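PDB 1XPJ: hypothetical protein, which is of unknown function but belongs to the haloacid dehalogenase-like hydrolases and is probably linked to capsular polysaccharide biosynthesis. Local coordinates for residues T17-Y20 with R21-L24; A101-P104 with S105-A108; N111-E114 with I115-F119. All coordinates share one frame; numbering follows the deposited sequence. Where two conformers were deposited one is given.

Contact 1. Residues T17-Y20 with R21-L24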
# COMPACT_ATOMS: atom_id res chain seq x y z
N THR A 17 -3.58 16.35 23.34
CA THR A 17 -4.94 16.68 22.90
C THR A 17 -5.39 15.88 21.67
O THR A 17 -4.54 15.43 20.87
CB THR A 17 -5.10 18.22 22.66
OG1 THR A 17 -6.48 18.53 22.38
CG2 THR A 17 -4.36 18.68 21.40
N SER A 18 -6.71 15.69 21.54
CA SER A 18 -7.27 14.95 20.40
C SER A 18 -7.28 15.80 19.13
O SER A 18 -7.29 15.28 18.01
CB SER A 18 -8.67 14.39 20.70
OG SER A 18 -9.30 15.01 21.82
N ASP A 19 -7.29 17.12 19.31
CA ASP A 19 -7.19 18.08 18.21
C ASP A 19 -5.78 18.05 17.60
O ASP A 19 -4.87 18.69 18.13
CB ASP A 19 -7.56 19.49 18.71
CG ASP A 19 -7.61 20.53 17.59
OD1 ASP A 19 -7.35 20.21 16.40
OD2 ASP A 19 -7.89 21.73 17.82
N TYR A 20 -5.59 17.31 16.51
CA TYR A 20 -4.26 17.22 15.88
C TYR A 20 -3.67 18.55 15.33
O TYR A 20 -2.46 18.73 15.34
CB TYR A 20 -4.21 16.12 14.80
CG TYR A 20 -4.46 14.71 15.32
CD1 TYR A 20 -3.70 14.17 16.39
CD2 TYR A 20 -5.44 13.91 14.74
CE1 TYR A 20 -3.93 12.89 16.86
CE2 TYR A 20 -5.67 12.63 15.21
CZ TYR A 20 -4.91 12.12 16.26
OH TYR A 20 -5.18 10.85 16.70
N ARG A 21 -4.52 19.47 14.87
CA ARG A 21 -4.17 20.82 14.51
C ARG A 21 -3.33 21.52 15.57
O ARG A 21 -2.40 22.22 15.29
CB ARG A 21 -5.43 21.62 14.21
CG ARG A 21 -5.31 22.30 12.85
CD ARG A 21 -6.45 23.26 12.56
NE ARG A 21 -7.47 22.61 11.74
CZ ARG A 21 -7.13 22.30 10.48
NH1 ARG A 21 -5.90 22.55 10.05
NH2 ARG A 21 -8.07 21.88 9.62
N ASN A 22 -3.73 21.35 16.83
CA ASN A 22 -3.20 22.12 17.94
C ASN A 22 -2.38 21.34 18.97
O ASN A 22 -2.11 21.80 20.07
CB ASN A 22 -4.41 22.80 18.59
CG ASN A 22 -4.89 23.92 17.70
OD1 ASN A 22 -4.19 24.91 17.49
ND2 ASN A 22 -6.11 23.76 17.17
N VAL A 23 -1.97 20.14 18.52
CA VAL A 23 -1.15 19.38 19.49
C VAL A 23 0.30 19.97 19.70
O VAL A 23 0.94 20.56 18.84
CB VAL A 23 -1.22 17.91 19.02
CG1 VAL A 23 -0.21 17.61 17.96
CG2 VAL A 23 -1.05 16.95 20.17
N LEU A 24 0.82 19.89 20.96
CA LEU A 24 2.13 20.43 21.25
C LEU A 24 3.27 19.51 20.74
O LEU A 24 3.14 18.31 20.74
CB LEU A 24 2.30 20.57 22.75
CG LEU A 24 1.39 21.61 23.42
CD1 LEU A 24 1.52 21.65 24.95
CD2 LEU A 24 1.68 23.03 22.94
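Asp19 reaches forward over the turn to the amide end of Asn22, and its carboxylate and carbonyl each take an N-H of that residue. Its OD2 receives a nearly straight hydrogen bond (167°) from Asn22 ND2 at 2.8 Å. The donor comes from above the carboxylate plane, while the acceptor lies within the amide plane, the two flat groups standing 80° apart. The second bond is made by the backbone, from Asn22 N to Asp19 O at 3.2 Å, and it bends the chain through Tyr20 and Arg21. With CG anti to the backbone N of Asp19 (chi1 -175°), the carboxylate swings alongside its own carbonyl and faces the residues that follow. Its other oxygen, OD1, rests against Arg21 CB at 3.2 Å, but the guanidinium leads away to a salt bridge with Glu71. Thr17 CG2 packs on Val23, 3.8 Å from its CA. The Tyr20 ring folds back against the backbone two residues earlier, with Ser18 O 3.9 Å above its plane, over the ring centre. The hydroxyl bonds a tartaric acid molecule, probably from the crystallisation liquor, and the side chain touches Asp9, which belongs to what looks like the DxDx(T/V) motif of HAD hydrolases. The turn lies at the surface, with Val23 tucked inward, in the loop between strand 3-6 and helix 27-38, Tyr20 and Arg21 leaning on Ile68 of helix 66-75.

Contact 2. Residues A101-P104 with S105-A108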
# COMPACT_ATOMS: atom_id res chain seq x y z
N ALA A 101 15.05 -0.27 16.29
CA ALA A 101 14.13 0.73 16.79
C ALA A 101 14.68 1.44 18.01
O ALA A 101 15.22 0.81 18.90
CB ALA A 101 12.81 0.13 17.11
N VAL A 102 14.55 2.77 18.03
CA VAL A 102 14.78 3.54 19.23
C VAL A 102 13.55 4.34 19.64
O VAL A 102 12.78 4.78 18.80
CB VAL A 102 16.03 4.49 19.14
CG1 VAL A 102 17.29 3.72 18.70
CG2 VAL A 102 15.76 5.71 18.25
N ARG A 103 13.38 4.50 20.95
CA ARG A 103 12.33 5.34 21.47
C ARG A 103 12.74 6.82 21.40
O ARG A 103 13.93 7.12 21.43
CB ARG A 103 11.97 4.90 22.89
CG ARG A 103 11.49 3.44 22.96
CD ARG A 103 11.10 2.95 24.38
NE ARG A 103 12.26 2.60 25.20
CZ ARG A 103 13.00 1.51 25.04
NH1 ARG A 103 12.72 0.62 24.09
NH2 ARG A 103 14.04 1.29 25.84
N PRO A 104 11.77 7.75 21.30
CA PRO A 104 12.10 9.16 21.09
C PRO A 104 12.96 9.75 22.22
O PRO A 104 13.73 10.67 21.93
CB PRO A 104 10.73 9.86 20.99
CG PRO A 104 9.75 8.77 20.77
CD PRO A 104 10.32 7.53 21.38
N SER A 105 12.87 9.22 23.44
CA SER A 105 13.73 9.69 24.53
C SER A 105 15.17 9.22 24.34
O SER A 105 16.09 9.95 24.67
CB SER A 105 13.22 9.26 25.92
OG SER A 105 13.27 7.84 26.05
N GLU A 106 15.37 8.01 23.82
CA GLU A 106 16.73 7.56 23.50
C GLU A 106 17.33 8.38 22.35
O GLU A 106 18.49 8.75 22.40
CB GLU A 106 16.75 6.08 23.13
CG GLU A 106 16.26 5.16 24.24
CD GLU A 106 16.16 3.71 23.80
OE1 GLU A 106 15.44 3.43 22.81
OE2 GLU A 106 16.79 2.85 24.46
N PHE A 107 16.53 8.67 21.32
CA PHE A 107 16.95 9.41 20.14
C PHE A 107 17.39 10.83 20.48
O PHE A 107 18.30 11.38 19.86
CB PHE A 107 15.80 9.46 19.12
CG PHE A 107 16.07 10.34 17.91
CD1 PHE A 107 17.06 10.01 16.98
CD2 PHE A 107 15.30 11.49 17.69
CE1 PHE A 107 17.29 10.81 15.84
CE2 PHE A 107 15.52 12.30 16.54
CZ PHE A 107 16.52 11.96 15.62
N ALA A 108 16.70 11.42 21.46
CA ALA A 108 16.94 12.80 21.86
C ALA A 108 18.21 12.93 22.69
O ALA A 108 18.87 13.97 22.65
CB ALA A 108 15.75 13.34 22.65
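Glu106 folds back from the first turn of helix 104-109 and takes the backbone N-H of Arg103, the N-cap residue. The bond from Arg103 N to Glu106 OE1 is 3.0 Å long and nearly straight at 168°, and it falls on the anti lone pair of the oxygen. CG stands beside the backbone N of Glu106 (chi1 -60°) and the chain is extended beyond it, which carries the carboxylate back past the helix start. There it stacks on the Arg103 guanidinium, the planes 24° apart, with OE1 3.8 Å above the centre of the guanidinium. Arg103 NH2 and Glu106 OE2 form a salt bridge at 3.4 Å, but the oxygen is well out of the guanidinium plane, so charge alone acts here. Across the interface Arg103 NH2 makes a salt bridge with Glu106 OE2 of the second subunit and NH1 a hydrogen bond to Ala101 O of that subunit; Glu106 OE2 has Arg103 of that subunit as its second partner. In the backbone, Arg103 O accepts from Phe107 N at 3.0 Å and Pro104 O from Ala108 N at 3.1 Å, opening the helical ladder. Ser105 OG is held by Glu122 of the second subunit. On the apolar side, Val102 CG2 meets Phe107 CB at 3.8 Å, joining strand 101-102 to the helix. The strand-to-helix corner thus lies in the subunit interface. Two arginines and two glutamates alternate there, and this mutual compensation probably favours the charged forms of all four.

Contact 3. Residues N111-E114 with I115-F119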
# COMPACT_ATOMS: atom_id res chain seq x y z
N ASN A 111 23.97 10.27 20.97
CA ASN A 111 24.59 10.55 19.67
C ASN A 111 24.57 9.33 18.75
O ASN A 111 24.18 8.23 19.17
CB ASN A 111 26.01 11.13 19.81
CG ASN A 111 26.98 10.20 20.55
OD1 ASN A 111 27.08 9.00 20.24
ND2 ASN A 111 27.71 10.75 21.51
N LEU A 112 24.97 9.54 17.50
CA LEU A 112 24.97 8.48 16.48
C LEU A 112 25.81 7.27 16.90
O LEU A 112 25.34 6.14 16.78
CB LEU A 112 25.42 9.02 15.11
CG LEU A 112 24.64 8.59 13.86
CD1 LEU A 112 25.59 8.36 12.68
CD2 LEU A 112 23.75 7.36 14.07
N GLU A 113 27.02 7.52 17.39
CA GLU A 113 27.88 6.45 17.92
C GLU A 113 27.13 5.62 18.96
O GLU A 113 27.13 4.40 18.89
CB GLU A 113 29.18 7.03 18.50
CG GLU A 113 30.28 6.00 18.80
CD GLU A 113 31.51 6.60 19.49
OE1 GLU A 113 31.95 7.71 19.11
OE2 GLU A 113 32.05 5.94 20.41
N GLU A 114 26.49 6.31 19.91
CA GLU A 114 25.70 5.67 20.96
C GLU A 114 24.50 4.87 20.44
O GLU A 114 24.22 3.80 20.96
CB GLU A 114 25.21 6.71 21.97
CG GLU A 114 26.25 7.14 22.99
CD GLU A 114 25.86 8.41 23.73
OE1 GLU A 114 26.67 9.36 23.74
OE2 GLU A 114 24.75 8.47 24.30
N ILE A 115 23.80 5.39 19.42
CA ILE A 115 22.68 4.67 18.82
C ILE A 115 23.20 3.40 18.15
O ILE A 115 22.62 2.31 18.30
CB ILE A 115 21.91 5.55 17.78
CG1 ILE A 115 21.38 6.85 18.39
CG2 ILE A 115 20.78 4.77 17.12
CD1 ILE A 115 20.22 6.68 19.34
N HIS A 116 24.30 3.56 17.41
CA HIS A 116 24.97 2.46 16.73
C HIS A 116 25.33 1.34 17.70
O HIS A 116 25.25 0.17 17.35
CB HIS A 116 26.22 2.97 16.01
CG HIS A 116 25.99 3.35 14.58
ND1 HIS A 116 26.99 3.86 13.77
CD2 HIS A 116 24.87 3.31 13.82
CE1 HIS A 116 26.50 4.10 12.57
NE2 HIS A 116 25.21 3.78 12.57
N GLN A 117 25.71 1.72 18.92
CA GLN A 117 26.09 0.77 19.98
C GLN A 117 24.92 -0.05 20.50
O GLN A 117 25.09 -1.24 20.76
CB GLN A 117 26.79 1.48 21.16
CG GLN A 117 28.32 1.58 21.02
CD GLN A 117 28.88 2.88 21.61
OE1 GLN A 117 28.29 3.47 22.51
NE2 GLN A 117 30.03 3.30 21.10
N LEU A 118 23.74 0.58 20.64
CA LEU A 118 22.52 -0.13 21.03
C LEU A 118 22.25 -1.27 20.07
O LEU A 118 21.88 -2.37 20.47
CB LEU A 118 21.30 0.80 21.01
CG LEU A 118 20.95 1.73 22.18
CD1 LEU A 118 19.66 2.49 21.85
CD2 LEU A 118 20.85 0.98 23.53
N PHE A 119 22.42 -0.98 18.79
CA PHE A 119 22.12 -1.91 17.72
C PHE A 119 23.13 -3.04 17.67
O PHE A 119 22.75 -4.20 17.54
CB PHE A 119 22.07 -1.17 16.37
CG PHE A 119 20.98 -0.13 16.30
CD1 PHE A 119 19.84 -0.23 17.09
CD2 PHE A 119 21.11 0.97 15.44
CE1 PHE A 119 18.83 0.73 17.03
CE2 PHE A 119 20.11 1.94 15.37
CZ PHE A 119 18.96 1.82 16.17
O HOH W 1 29.81 5.91 22.23
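From Asn111 onward the backbone runs as the first turns of helix 112-120, with Ile115 N bonded to Asn111 O at 2.9 Å and His116 N to Leu112 O at the same length, while Gln117 N and Leu118 N take Glu113 O and Glu114 O in turn. Asn111 is the N-cap: its OD1 accepts from Glu114 N at 2.8 Å, the donor nearly in line with the side-chain carbonyl. Chi1 of 60° places the Asn111 amide over the helix start, where OD1 can meet that N-H. Ile115 packs close to the same corner, its CG1 3.2 Å from Asn111 O, and it touches Tyr36 of helix 27-38 and Val102 of strand 101-102, as well as Phe95 of the second subunit. Leu112, one turn before His116, lays CD2 over one face of the imidazole, 4.1 Å above the plane and displaced toward the rim. Glu113 and Gln117 pair on the outer surface. Gln117 NE2 gives a weak hydrogen bond to Glu113 OE2 at 3.4 Å, poorly directed at 134°, and the carboxylate and amide planes are turned 85° to each other. A water spans the same two groups, accepting from Gln117 NE2 at 2.9 Å and donating weakly to Glu113 OE2. Farther on, the Phe119 ring has Ile115 O over one face near its rim. The chemistry is therefore divided: the Asn111 cap satisfies a terminal N-H firmly, whereas the Glu113 and Gln117 link is loose and partly water-mediated, and the negative carboxylates of Glu113 and Glu114 near the N-terminal end would probably interact favourably with the helix dipole.

Following the chain from the N terminus, contact 1 closes a small turn in the loop between strand 3-6 and helix 27-38. Much later contact 2 rounds the corner from strand 101-102 into helix 104-109, and contact 3 starts helix 112-120 directly afterwards. The three are in series, none nested or crossed. Contact 1 stands apart, its centre about 22 Å from that of contact 2 and about 32 Å from that of contact 3, on the opposite side of the chain's centre from the latter. Contacts 2 and 3 touch: Val102 CG1 packs on Phe119 CZ at 3.6 Å, tying the strand to the last helix, and both reach the second subunit.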